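Halogenase (PDB 3E1T) probably catalyses an FAD-dependent halogenation in the biosynthesis of chondrochlorens by the myxobacterium Chondromyces crocatus. Local coordinates at residues A[5-10]-A[30-35]; A[36-41]-A[131-136]; A[209-214]-A[259-264]; A[217-222]-A[374-379]. All blocks are in the same frame, centred on the assembly; numbering follows the deposited sequence.

Contact 1: A[5-10]-A[30-35]; sequences PEVFDL and GHRVLL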
# COMPACT_ATOMS: atom_id res chain seq x y z
N PRO A 5 -25.40 -19.15 16.71
CA PRO A 5 -24.29 -18.40 16.11
C PRO A 5 -24.08 -18.82 14.66
O PRO A 5 -23.97 -20.02 14.37
CB PRO A 5 -23.09 -18.80 16.98
CG PRO A 5 -23.49 -20.12 17.65
CD PRO A 5 -24.94 -20.40 17.33
N GLU A 6 -24.06 -17.83 13.77
CA GLU A 6 -24.13 -18.04 12.33
C GLU A 6 -22.89 -18.74 11.77
O GLU A 6 -21.78 -18.55 12.28
CB GLU A 6 -24.33 -16.69 11.63
CG GLU A 6 -25.42 -15.82 12.27
CD GLU A 6 -25.65 -14.50 11.54
OE1 GLU A 6 -25.74 -13.45 12.21
OE2 GLU A 6 -25.74 -14.51 10.29
N VAL A 7 -23.08 -19.55 10.73
CA VAL A 7 -21.99 -20.29 10.08
C VAL A 7 -21.78 -19.84 8.63
O VAL A 7 -22.75 -19.73 7.86
CB VAL A 7 -22.18 -21.83 10.19
CG1 VAL A 7 -23.50 -22.28 9.54
CG2 VAL A 7 -20.98 -22.58 9.59
N PHE A 8 -20.53 -19.57 8.26
CA PHE A 8 -20.19 -19.09 6.92
C PHE A 8 -19.06 -19.91 6.31
O PHE A 8 -18.48 -20.77 6.97
CB PHE A 8 -19.82 -17.61 6.99
CG PHE A 8 -20.95 -16.70 7.41
CD1 PHE A 8 -21.80 -16.15 6.46
CD2 PHE A 8 -21.16 -16.40 8.75
CE1 PHE A 8 -22.84 -15.31 6.84
CE2 PHE A 8 -22.19 -15.56 9.15
CZ PHE A 8 -23.04 -15.01 8.19
N ASP A 9 -18.75 -19.69 5.03
CA ASP A 9 -17.54 -20.29 4.48
C ASP A 9 -16.34 -19.41 4.87
O ASP A 9 -15.25 -19.92 5.13
CB ASP A 9 -17.63 -20.49 2.96
CG ASP A 9 -18.77 -21.44 2.55
OD1 ASP A 9 -19.69 -20.96 1.84
OD2 ASP A 9 -18.74 -22.64 2.89
N LEU A 10 -16.57 -18.10 4.96
CA LEU A 10 -15.50 -17.11 5.17
C LEU A 10 -16.01 -15.91 5.93
O LEU A 10 -17.07 -15.38 5.61
CB LEU A 10 -14.94 -16.64 3.81
CG LEU A 10 -13.99 -15.43 3.72
CD1 LEU A 10 -12.67 -15.75 4.43
CD2 LEU A 10 -13.74 -15.06 2.26
N GLY A 30 -19.79 -18.54 -5.40
CA GLY A 30 -20.99 -19.12 -4.81
C GLY A 30 -20.78 -19.68 -3.42
O GLY A 30 -21.23 -20.78 -3.11
N HIS A 31 -20.09 -18.91 -2.57
CA HIS A 31 -19.83 -19.33 -1.20
C HIS A 31 -20.45 -18.34 -0.23
O HIS A 31 -20.77 -17.21 -0.61
CB HIS A 31 -18.32 -19.45 -0.95
CG HIS A 31 -17.65 -20.47 -1.81
ND1 HIS A 31 -16.70 -20.14 -2.75
CD2 HIS A 31 -17.77 -21.82 -1.86
CE1 HIS A 31 -16.26 -21.24 -3.34
NE2 HIS A 31 -16.90 -22.27 -2.82
N ARG A 32 -20.65 -18.78 1.02
CA ARG A 32 -21.24 -17.93 2.06
C ARG A 32 -20.14 -17.08 2.72
O ARG A 32 -19.28 -17.61 3.41
CB ARG A 32 -21.95 -18.78 3.14
CG ARG A 32 -22.81 -19.93 2.59
CD ARG A 32 -23.51 -20.73 3.70
NE ARG A 32 -22.64 -21.41 4.67
CZ ARG A 32 -21.83 -22.45 4.41
NH1 ARG A 32 -21.72 -22.95 3.19
NH2 ARG A 32 -21.11 -22.98 5.39
N VAL A 33 -20.18 -15.78 2.49
CA VAL A 33 -19.22 -14.90 3.17
C VAL A 33 -19.88 -13.76 3.93
O VAL A 33 -20.83 -13.14 3.45
CB VAL A 33 -17.98 -14.46 2.26
CG1 VAL A 33 -18.14 -14.88 0.80
CG2 VAL A 33 -17.63 -12.96 2.42
N LEU A 34 -19.37 -13.55 5.14
CA LEU A 34 -19.71 -12.42 5.99
C LEU A 34 -18.51 -11.47 5.98
O LEU A 34 -17.36 -11.91 6.02
CB LEU A 34 -19.92 -12.91 7.42
CG LEU A 34 -20.77 -12.22 8.49
CD1 LEU A 34 -20.08 -12.34 9.84
CD2 LEU A 34 -21.14 -10.77 8.21
N LEU A 35 -18.79 -10.17 5.94
CA LEU A 35 -17.76 -9.17 6.04
C LEU A 35 -18.20 -8.16 7.09
O LEU A 35 -19.28 -7.57 6.97
CB LEU A 35 -17.50 -8.53 4.67
CG LEU A 35 -16.88 -7.17 4.32
CD1 LEU A 35 -16.51 -6.25 5.48
CD2 LEU A 35 -15.71 -7.36 3.36
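Asp9 holds Arg32 through both the backbone and the side chain. OD1 of Asp9 accepts the amide of Arg32 on its anti lone pair, with N to OD1 modelled at a doubtfully short 2.5 Å, while OD2 of Asp9 forms a salt bridge to NH1 of Arg32 at 3.0 Å. The two side chains cross at about a right angle, and the carboxylate lies over one face of the guanidinium, offset toward its rim, with the planes 67° apart. A bend at chi3 (-61°) turns NE of Arg32 to the side where Val7 O lies at the guanidinium edge. Arg32 O in turn accepts two amides, Asp9 N at 2.7 Å and Leu10 N at 3.2 Å. This grip falls where the chain turns a corner, leaving strand 6-8 of one sheet for strand 10-13 of the parallel Rossmann-type sheet, whose neighbour 33-36 is reached by a beta-alpha-beta crossover through helix 17-27. The parallel pairing continues in Leu34 N to Leu10 O, 3.0 Å. Before the corner, Phe8 lays its ring on Leu34: Leu34 CB stands 3.6 Å from the ring centroid, 2° off the normal, a CH-pi contact, and Leu34 CG meets Phe8 CZ.

Contact 2: A[36-41]-A[131-136]; sequences LEREAF and RHEVID. With FAD (flavin-adenine dinucleotide), chain C.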
# COMPACT_ATOMS: atom_id res chain seq x y z
N LEU A 36 -17.38 -8.01 8.12
CA LEU A 36 -17.64 -7.06 9.21
C LEU A 36 -16.74 -5.82 9.12
O LEU A 36 -15.52 -5.94 9.08
CB LEU A 36 -17.48 -7.75 10.57
CG LEU A 36 -18.36 -8.98 10.87
CD1 LEU A 36 -18.00 -9.58 12.21
CD2 LEU A 36 -19.84 -8.61 10.87
N GLU A 37 -17.36 -4.64 9.10
CA GLU A 37 -16.64 -3.38 9.00
C GLU A 37 -17.01 -2.45 10.16
O GLU A 37 -18.18 -2.20 10.43
CB GLU A 37 -16.91 -2.72 7.64
CG GLU A 37 -16.61 -1.22 7.56
CD GLU A 37 -15.13 -0.90 7.70
OE1 GLU A 37 -14.29 -1.56 7.03
OE2 GLU A 37 -14.82 0.01 8.46
N ARG A 38 -15.98 -1.95 10.84
CA ARG A 38 -16.13 -1.18 12.08
C ARG A 38 -16.86 0.15 11.86
O ARG A 38 -17.66 0.58 12.71
CB ARG A 38 -14.74 -0.97 12.70
CG ARG A 38 -14.65 -0.05 13.90
CD ARG A 38 -13.18 0.19 14.29
NE ARG A 38 -12.38 0.57 13.13
CZ ARG A 38 -12.06 1.82 12.78
NH1 ARG A 38 -12.45 2.86 13.52
NH2 ARG A 38 -11.34 2.04 11.69
N GLU A 39 -16.60 0.79 10.72
CA GLU A 39 -17.13 2.11 10.40
C GLU A 39 -18.42 2.00 9.60
O GLU A 39 -18.75 0.93 9.07
CB GLU A 39 -16.09 2.91 9.59
CG GLU A 39 -14.84 3.36 10.37
CD GLU A 39 -14.70 4.89 10.50
OE1 GLU A 39 -13.61 5.43 10.17
OE2 GLU A 39 -15.68 5.57 10.92
N ALA A 40 -19.14 3.11 9.51
CA ALA A 40 -20.24 3.27 8.57
C ALA A 40 -19.71 3.98 7.34
O ALA A 40 -19.10 5.05 7.44
CB ALA A 40 -21.40 4.06 9.21
N PHE A 41 -19.90 3.37 6.17
CA PHE A 41 -19.44 3.95 4.92
C PHE A 41 -20.40 5.04 4.44
O PHE A 41 -21.59 5.00 4.78
CB PHE A 41 -19.25 2.86 3.86
CG PHE A 41 -17.93 2.14 3.97
CD1 PHE A 41 -17.23 2.10 5.17
CD2 PHE A 41 -17.39 1.49 2.87
CE1 PHE A 41 -16.01 1.42 5.27
CE2 PHE A 41 -16.18 0.82 2.96
CZ PHE A 41 -15.49 0.78 4.16
N ARG A 131 -20.80 -0.84 11.00
CA ARG A 131 -20.92 -0.61 12.46
C ARG A 131 -20.65 -1.85 13.33
O ARG A 131 -21.08 -1.91 14.49
CB ARG A 131 -22.27 0.03 12.83
CG ARG A 131 -22.48 1.47 12.35
CD ARG A 131 -21.23 2.34 12.51
NE ARG A 131 -20.80 2.49 13.90
CZ ARG A 131 -20.90 3.61 14.61
NH1 ARG A 131 -21.42 4.71 14.06
NH2 ARG A 131 -20.48 3.64 15.87
N HIS A 132 -19.92 -2.81 12.76
CA HIS A 132 -19.59 -4.06 13.43
C HIS A 132 -18.08 -4.18 13.63
O HIS A 132 -17.33 -4.35 12.66
CB HIS A 132 -20.11 -5.25 12.62
CG HIS A 132 -21.60 -5.44 12.67
ND1 HIS A 132 -22.18 -6.68 12.88
CD2 HIS A 132 -22.63 -4.57 12.53
CE1 HIS A 132 -23.50 -6.55 12.86
NE2 HIS A 132 -23.79 -5.28 12.65
N GLU A 133 -17.64 -4.11 14.89
CA GLU A 133 -16.21 -4.20 15.23
C GLU A 133 -15.81 -5.58 15.75
O GLU A 133 -16.29 -6.01 16.80
CB GLU A 133 -15.83 -3.12 16.24
CG GLU A 133 -14.37 -3.17 16.69
CD GLU A 133 -13.97 -2.04 17.62
OE1 GLU A 133 -14.85 -1.43 18.27
OE2 GLU A 133 -12.75 -1.78 17.73
N VAL A 134 -14.92 -6.25 15.02
CA VAL A 134 -14.34 -7.53 15.47
C VAL A 134 -13.40 -7.29 16.65
O VAL A 134 -12.59 -6.36 16.64
CB VAL A 134 -13.64 -8.29 14.33
CG1 VAL A 134 -12.94 -9.55 14.84
CG2 VAL A 134 -14.64 -8.66 13.26
N ILE A 135 -13.54 -8.13 17.67
CA ILE A 135 -12.85 -7.97 18.95
C ILE A 135 -11.77 -9.03 19.08
O ILE A 135 -10.66 -8.76 19.57
CB ILE A 135 -13.86 -8.10 20.14
CG1 ILE A 135 -15.03 -7.12 19.97
CG2 ILE A 135 -13.18 -7.87 21.48
CD1 ILE A 135 -14.62 -5.65 20.00
N ASP A 136 -12.10 -10.25 18.65
CA ASP A 136 -11.20 -11.38 18.77
C ASP A 136 -11.50 -12.36 17.67
O ASP A 136 -12.64 -12.48 17.25
CB ASP A 136 -11.41 -12.09 20.12
CG ASP A 136 -11.20 -11.19 21.31
OD1 ASP A 136 -10.02 -10.89 21.62
OD2 ASP A 136 -12.20 -10.78 21.93
PA FAD C . -7.70 -0.29 5.03
O1A FAD C . -7.91 0.56 3.80
O2A FAD C . -7.02 0.39 6.17
O5B FAD C . -9.16 -0.78 5.52
C5B FAD C . -9.32 -1.66 6.62
C4B FAD C . -10.75 -1.56 7.15
O4B FAD C . -10.91 -2.33 8.32
C3B FAD C . -11.11 -0.12 7.53
O3B FAD C . -12.28 0.23 6.82
C2B FAD C . -11.38 -0.16 9.02
O2B FAD C . -12.48 0.64 9.33
C1B FAD C . -11.68 -1.62 9.26
N9A FAD C . -11.35 -2.12 10.61
C8A FAD C . -10.28 -1.81 11.41
N7A FAD C . -10.38 -2.54 12.55
C5A FAD C . -11.48 -3.32 12.48
C6A FAD C . -12.07 -4.25 13.35
N6A FAD C . -11.61 -4.43 14.60
N1A FAD C . -13.22 -4.89 12.96
C2A FAD C . -13.82 -4.62 11.76
N3A FAD C . -13.24 -3.69 10.91
C4A FAD C . -12.09 -3.07 11.26
N1 FAD C . -1.76 3.37 -1.22
C2 FAD C . -2.00 3.59 -2.55
O2 FAD C . -2.40 2.65 -3.23
N3 FAD C . -1.78 4.84 -3.09
C4 FAD C . -1.32 5.89 -2.29
O4 FAD C . -1.14 7.01 -2.76
C4X FAD C . -1.06 5.66 -0.95
N5 FAD C . -0.60 6.67 -0.12
C5X FAD C . -0.36 6.41 1.21
C6 FAD C . 0.11 7.43 2.06
C7 FAD C . 0.36 7.16 3.41
C7M FAD C . 1.07 8.19 4.24
C8 FAD C . 0.14 5.87 3.93
C8M FAD C . 0.58 5.49 5.32
C9 FAD C . -0.34 4.87 3.08
C9A FAD C . -0.59 5.13 1.73
N10 FAD C . -1.07 4.12 0.92
C10 FAD C . -1.29 4.38 -0.42
C1' FAD C . -1.43 2.77 1.50
C2' FAD C . -2.94 2.54 1.67
O2' FAD C . -3.40 3.45 2.65
C3' FAD C . -3.22 1.10 2.15
O3' FAD C . -2.30 0.19 1.59
C4' FAD C . -4.61 0.57 1.80
O4' FAD C . -5.59 1.38 2.40
C5' FAD C . -4.74 -0.86 2.31
O5' FAD C . -6.09 -1.25 2.29
P FAD C . -6.66 -2.34 3.31
O1P FAD C . -7.94 -2.93 2.74
O2P FAD C . -5.66 -3.43 3.54
O3P FAD C . -6.84 -1.58 4.70
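Leu36 sets its two methyls against different partners in the tightly packed part of this contact: CD1 meets CG2 of Val134 at 3.6 Å, and CD2 lies 3.6 Å from ND1 of His132. Beside them His132 N donates to Glu37 O, 3.0 Å, from above the carbonyl plane. The same two segments hold the adenosine half of FAD. Glu37, with CG anti to the backbone N (chi1 161°) and a bend at chi2, offers one carboxylate oxygen to each ribose hydroxyl: FAD O3B donates to OE1 at 2.7 Å and FAD O2B to OE2 at 2.6 Å. OE2 also accepts Glu39 N, and OE1 accepts the amide of Gly15. An acidic residue after the second Rossmann strand, binding the ribose diol, is characteristic of FAD-binding folds of this kind. An alanine here would probably leave both ribose hydroxyls and the amides of Gly15 and Glu39 without their acceptor. The backbone of Val134 pairs with the adenine edge, its N donating to FAD N1A and its O accepting FAD N6A, each at 3.0 Å.

The other end is looser and exposed: Arg131 N makes a weak bond to Glu39 O, and Ala40 CB touches Arg131 CD at 3.7 Å. Glu133 lies alongside Arg38, but its carboxylate pairs with Arg173. Strand 143-150 flanks Leu36 and Val134, and Phe41 packs on helix 110-123.

Contact 3: A[209-214]-A[259-264]; sequences NILSAA and CPIIKE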
# COMPACT_ATOMS: atom_id res chain seq x y z
N ASN A 209 -1.71 13.48 -13.23
CA ASN A 209 -0.56 12.76 -12.72
C ASN A 209 -0.31 13.08 -11.26
O ASN A 209 -0.63 14.18 -10.79
CB ASN A 209 0.71 13.09 -13.50
CG ASN A 209 0.82 12.34 -14.80
OD1 ASN A 209 -0.18 11.91 -15.37
ND2 ASN A 209 2.04 12.16 -15.27
N ILE A 210 0.27 12.12 -10.54
CA ILE A 210 0.79 12.39 -9.21
C ILE A 210 2.12 13.13 -9.36
O ILE A 210 2.90 12.86 -10.29
CB ILE A 210 0.96 11.09 -8.36
CG1 ILE A 210 1.41 11.42 -6.93
CG2 ILE A 210 1.92 10.11 -9.04
CD1 ILE A 210 1.39 10.23 -5.95
N LEU A 211 2.36 14.07 -8.45
CA LEU A 211 3.64 14.72 -8.32
C LEU A 211 4.25 14.37 -6.96
O LEU A 211 3.59 14.48 -5.93
CB LEU A 211 3.48 16.24 -8.44
CG LEU A 211 4.66 17.14 -8.03
CD1 LEU A 211 5.78 17.10 -9.06
CD2 LEU A 211 4.19 18.58 -7.80
N SER A 212 5.51 13.92 -6.97
CA SER A 212 6.27 13.69 -5.74
C SER A 212 7.56 14.48 -5.82
O SER A 212 8.26 14.44 -6.84
CB SER A 212 6.58 12.21 -5.54
OG SER A 212 5.43 11.40 -5.72
N ALA A 213 7.87 15.19 -4.74
CA ALA A 213 8.98 16.12 -4.73
C ALA A 213 9.83 16.06 -3.46
O ALA A 213 9.36 16.34 -2.36
CB ALA A 213 8.45 17.56 -4.98
N ALA A 214 11.10 15.72 -3.64
CA ALA A 214 12.08 15.70 -2.55
C ALA A 214 12.51 17.11 -2.15
O ALA A 214 12.65 18.00 -3.00
CB ALA A 214 13.28 14.88 -2.97
N CYS A 259 9.67 23.65 0.15
CA CYS A 259 9.72 22.85 -1.06
C CYS A 259 9.20 23.67 -2.25
O CYS A 259 7.99 23.74 -2.47
CB CYS A 259 8.91 21.56 -0.89
SG CYS A 259 8.95 20.47 -2.34
N PRO A 260 10.11 24.32 -3.00
CA PRO A 260 9.75 25.21 -4.12
C PRO A 260 8.52 24.82 -4.96
O PRO A 260 7.56 25.60 -5.02
CB PRO A 260 11.02 25.23 -4.96
CG PRO A 260 12.09 25.18 -3.93
CD PRO A 260 11.57 24.27 -2.81
N ILE A 261 8.54 23.65 -5.60
CA ILE A 261 7.41 23.25 -6.45
C ILE A 261 6.08 23.19 -5.69
O ILE A 261 5.04 23.61 -6.21
CB ILE A 261 7.66 21.94 -7.26
CG1 ILE A 261 6.46 21.64 -8.18
CG2 ILE A 261 7.96 20.75 -6.34
CD1 ILE A 261 6.81 20.81 -9.41
N ILE A 262 6.11 22.69 -4.45
CA ILE A 262 4.91 22.59 -3.64
C ILE A 262 4.46 23.98 -3.18
O ILE A 262 3.26 24.28 -3.17
CB ILE A 262 5.10 21.65 -2.41
CG1 ILE A 262 5.53 20.23 -2.85
CG2 ILE A 262 3.84 21.62 -1.52
CD1 ILE A 262 4.61 19.53 -3.87
N LYS A 263 5.43 24.82 -2.80
CA LYS A 263 5.13 26.21 -2.44
C LYS A 263 4.38 26.94 -3.56
O LYS A 263 3.35 27.58 -3.33
CB LYS A 263 6.42 26.98 -2.08
CG LYS A 263 6.15 28.43 -1.62
CD LYS A 263 7.34 29.04 -0.90
CE LYS A 263 7.19 30.56 -0.73
NZ LYS A 263 5.87 30.99 -0.16
N GLU A 264 4.88 26.80 -4.79
CA GLU A 264 4.24 27.47 -5.92
C GLU A 264 2.88 26.85 -6.29
O GLU A 264 1.92 27.58 -6.55
CB GLU A 264 5.19 27.60 -7.12
CG GLU A 264 5.39 26.36 -7.96
CD GLU A 264 5.63 26.71 -9.43
OE1 GLU A 264 6.79 26.62 -9.89
OE2 GLU A 264 4.65 27.07 -10.13
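Strand 210-214 and helix 260-264 approach to 9.0 Å between axes, their N-to-C directions 130° apart, and Ala213 and Ile261 come closest, with 7.5 Å between their CA atoms. At that separation the contact is made by side chains, and all of them are apolar. Ile261 has the largest share on the helix side and meets both strand residues, one with each branch. Its CG1 is anti to the backbone N (chi1 -177°), which puts CG2 in the crowded position between N and the carbonyl carbon, and CG2 presses on Ala213 CB at 3.5 Å. The longer branch reaches toward Leu211, tip to tip: Ile261 CD1 lies 3.8 Å from Leu211 CD2 and is nearly as close to Leu211 CD1. The small methyl of Ala213 thus meets a branch near the helix backbone, whereas Leu211 reaches out to the end of the isoleucine.

Two further contacts flank this pair. Cys259, the N-cap residue of the helix, sets its SG 4.0 Å from Ala213 CB, and Ile262 brings its CD1 within 4.1 Å of Leu211 CD2. Side chains alternate along the strand, so Leu211 and Ala213 face the helix and Ser212 turns the other way.

The strand is held between strand 75-82, parallel to it, and strand 218-224, antiparallel. Helix 260-266 packs on the sheet face carrying Leu211 and Ala213, where Cys259 and Ile262 also rest on Phe220 of the adjoining strand.

Contact 4: A[217-222]-A[374-379]; sequences DGWFWY and SYFWSA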
# COMPACT_ATOMS: atom_id res chain seq x y z
N ASP A 217 14.22 17.90 4.06
CA ASP A 217 13.79 17.10 5.22
C ASP A 217 12.92 15.89 4.85
O ASP A 217 12.36 15.23 5.73
CB ASP A 217 13.09 17.99 6.25
CG ASP A 217 14.06 18.82 7.09
OD1 ASP A 217 15.29 18.70 6.91
OD2 ASP A 217 13.59 19.57 7.96
N GLY A 218 12.80 15.60 3.56
CA GLY A 218 11.97 14.48 3.11
C GLY A 218 11.39 14.72 1.75
O GLY A 218 12.07 15.23 0.87
N TRP A 219 10.13 14.34 1.56
CA TRP A 219 9.48 14.53 0.28
C TRP A 219 7.98 14.74 0.41
O TRP A 219 7.38 14.36 1.41
CB TRP A 219 9.80 13.38 -0.71
CG TRP A 219 9.30 12.02 -0.29
CD1 TRP A 219 9.92 11.15 0.57
CD2 TRP A 219 8.10 11.37 -0.72
NE1 TRP A 219 9.17 10.00 0.70
CE2 TRP A 219 8.05 10.11 -0.08
CE3 TRP A 219 7.06 11.73 -1.58
CZ2 TRP A 219 6.99 9.21 -0.26
CZ3 TRP A 219 6.00 10.84 -1.77
CH2 TRP A 219 5.98 9.59 -1.11
N PHE A 220 7.39 15.35 -0.62
CA PHE A 220 5.96 15.64 -0.67
C PHE A 220 5.28 14.78 -1.72
O PHE A 220 5.86 14.50 -2.77
CB PHE A 220 5.74 17.11 -1.04
CG PHE A 220 5.61 18.03 0.13
CD1 PHE A 220 4.38 18.19 0.76
CD2 PHE A 220 6.70 18.77 0.56
CE1 PHE A 220 4.25 19.06 1.85
CE2 PHE A 220 6.60 19.64 1.64
CZ PHE A 220 5.37 19.80 2.28
N TRP A 221 4.05 14.38 -1.45
CA TRP A 221 3.14 13.97 -2.53
C TRP A 221 2.11 15.07 -2.77
O TRP A 221 1.81 15.86 -1.87
CB TRP A 221 2.47 12.62 -2.27
CG TRP A 221 1.31 12.63 -1.29
CD1 TRP A 221 0.04 13.06 -1.53
CD2 TRP A 221 1.32 12.14 0.07
NE1 TRP A 221 -0.74 12.91 -0.40
CE2 TRP A 221 0.01 12.33 0.59
CE3 TRP A 221 2.31 11.59 0.90
CZ2 TRP A 221 -0.33 11.97 1.89
CZ3 TRP A 221 1.96 11.21 2.20
CH2 TRP A 221 0.64 11.42 2.68
N TYR A 222 1.58 15.09 -3.99
CA TYR A 222 0.65 16.13 -4.45
C TYR A 222 -0.28 15.44 -5.43
O TYR A 222 0.08 15.22 -6.58
CB TYR A 222 1.41 17.27 -5.15
CG TYR A 222 0.57 18.49 -5.52
CD1 TYR A 222 0.45 19.57 -4.65
CD2 TYR A 222 -0.07 18.59 -6.76
CE1 TYR A 222 -0.29 20.70 -4.98
CE2 TYR A 222 -0.83 19.74 -7.12
CZ TYR A 222 -0.93 20.79 -6.22
OH TYR A 222 -1.66 21.93 -6.52
N SER A 374 21.43 16.95 3.50
CA SER A 374 20.20 16.48 4.12
C SER A 374 20.48 15.32 5.07
O SER A 374 21.03 14.31 4.66
CB SER A 374 19.19 16.03 3.06
OG SER A 374 18.03 15.50 3.69
N TYR A 375 20.09 15.48 6.33
CA TYR A 375 20.16 14.37 7.26
C TYR A 375 19.23 13.23 6.83
O TYR A 375 19.63 12.08 6.83
CB TYR A 375 19.91 14.81 8.72
CG TYR A 375 19.61 13.67 9.67
CD1 TYR A 375 20.48 12.59 9.82
CD2 TYR A 375 18.43 13.67 10.41
CE1 TYR A 375 20.18 11.52 10.68
CE2 TYR A 375 18.12 12.62 11.28
CZ TYR A 375 19.00 11.55 11.41
OH TYR A 375 18.67 10.52 12.28
N PHE A 376 18.01 13.58 6.41
CA PHE A 376 16.99 12.61 5.98
C PHE A 376 17.51 11.72 4.84
O PHE A 376 17.51 10.49 4.96
CB PHE A 376 15.69 13.34 5.59
CG PHE A 376 14.57 12.43 5.09
CD1 PHE A 376 13.54 12.04 5.95
CD2 PHE A 376 14.53 11.99 3.76
CE1 PHE A 376 12.49 11.21 5.49
CE2 PHE A 376 13.49 11.15 3.30
CZ PHE A 376 12.48 10.77 4.16
N TRP A 377 17.98 12.32 3.75
CA TRP A 377 18.48 11.55 2.61
C TRP A 377 19.79 10.82 2.88
O TRP A 377 19.97 9.68 2.43
CB TRP A 377 18.53 12.40 1.34
CG TRP A 377 17.19 12.89 0.98
CD1 TRP A 377 16.67 14.14 1.22
CD2 TRP A 377 16.14 12.12 0.38
NE1 TRP A 377 15.37 14.19 0.79
CE2 TRP A 377 15.02 12.97 0.27
CE3 TRP A 377 16.04 10.80 -0.08
CZ2 TRP A 377 13.81 12.55 -0.30
CZ3 TRP A 377 14.84 10.39 -0.64
CH2 TRP A 377 13.74 11.25 -0.73
N SER A 378 20.70 11.44 3.63
CA SER A 378 21.98 10.78 3.94
C SER A 378 21.79 9.48 4.75
O SER A 378 22.58 8.55 4.62
CB SER A 378 22.92 11.72 4.68
OG SER A 378 22.45 11.96 6.00
N ALA A 379 20.75 9.43 5.57
CA ALA A 379 20.44 8.23 6.36
C ALA A 379 19.59 7.20 5.59
O ALA A 379 19.32 6.11 6.12
CB ALA A 379 19.74 8.63 7.65
O HOH W 1 16.91 16.36 6.96
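The ring of Phe376 covers CA of Gly218, which stands 3.6 Å from the ring centroid and 11° off the normal, a CH-pi contact over the face. It joins the short helix 375-378 to the start of strand 218-224 of the mixed sheet. With chi1 at 179°, CG of Phe376 is anti to the backbone N and set toward the strand. CD1 of Phe376 comes within 3.4 Å of Asp217 O, and the lack of a side chain on Gly218 lets the ring sit directly on CA.

Trp377 takes another first torsion, CG anti to the carbonyl carbon and beside N. CZ2 of Trp377 meets Gly218 O at the indole edge, 3.4 Å away, while NE1 of Trp377 donates to Phe215 O. CD2 of Phe376 lies over the face of this indole. Trp219 crosses Trp377 at about a right angle, its CD1 4.0 Å from Trp377 CH2; its own polar end, NE1, is bonded to Tyr366 OH.

An alanine in place of Phe376 would probably open a gap over Gly218 and beside the Trp377 face, and leave Arg380 without its cation-pi partner.

The polar links lie at the helix start. Ser374 is the N-cap, its OG accepting Trp377 N at 3.2 Å, and a water joins Phe376 N to Asp217 OD1 at 3.0 and 2.8 Å. Aromatic packing on a bare glycine backbone thus makes the direct contact, while the negative charge of Asp217, partly balanced by Arg258 at OD2, would probably interact favourably with the amide end of the helix.

In the fold
The four contacts form two pairs at opposite ends of the extended FAD. Contacts 1 and 2, with centres 16 Å apart, follow directly in sequence: strand 33-36 leaves contact 1 and delivers the chain to contact 2, which binds the adenosine. Contacts 3 and 4 lie 12 Å apart between centres and join through adjacent antiparallel strands, with Ala213 O 2.8 Å from Phe220 N, a probable hydrogen bond, and Ala214 CB packed 3.6 Å from Trp377 CZ2. Centres of contacts 2 and 4 are 36 Å apart, their nearest atoms about 17 Å. FAD bridges the gap: Trp221, within 217-222, belongs to its pocket, and the Trp219 side chain is about 7 Å from it.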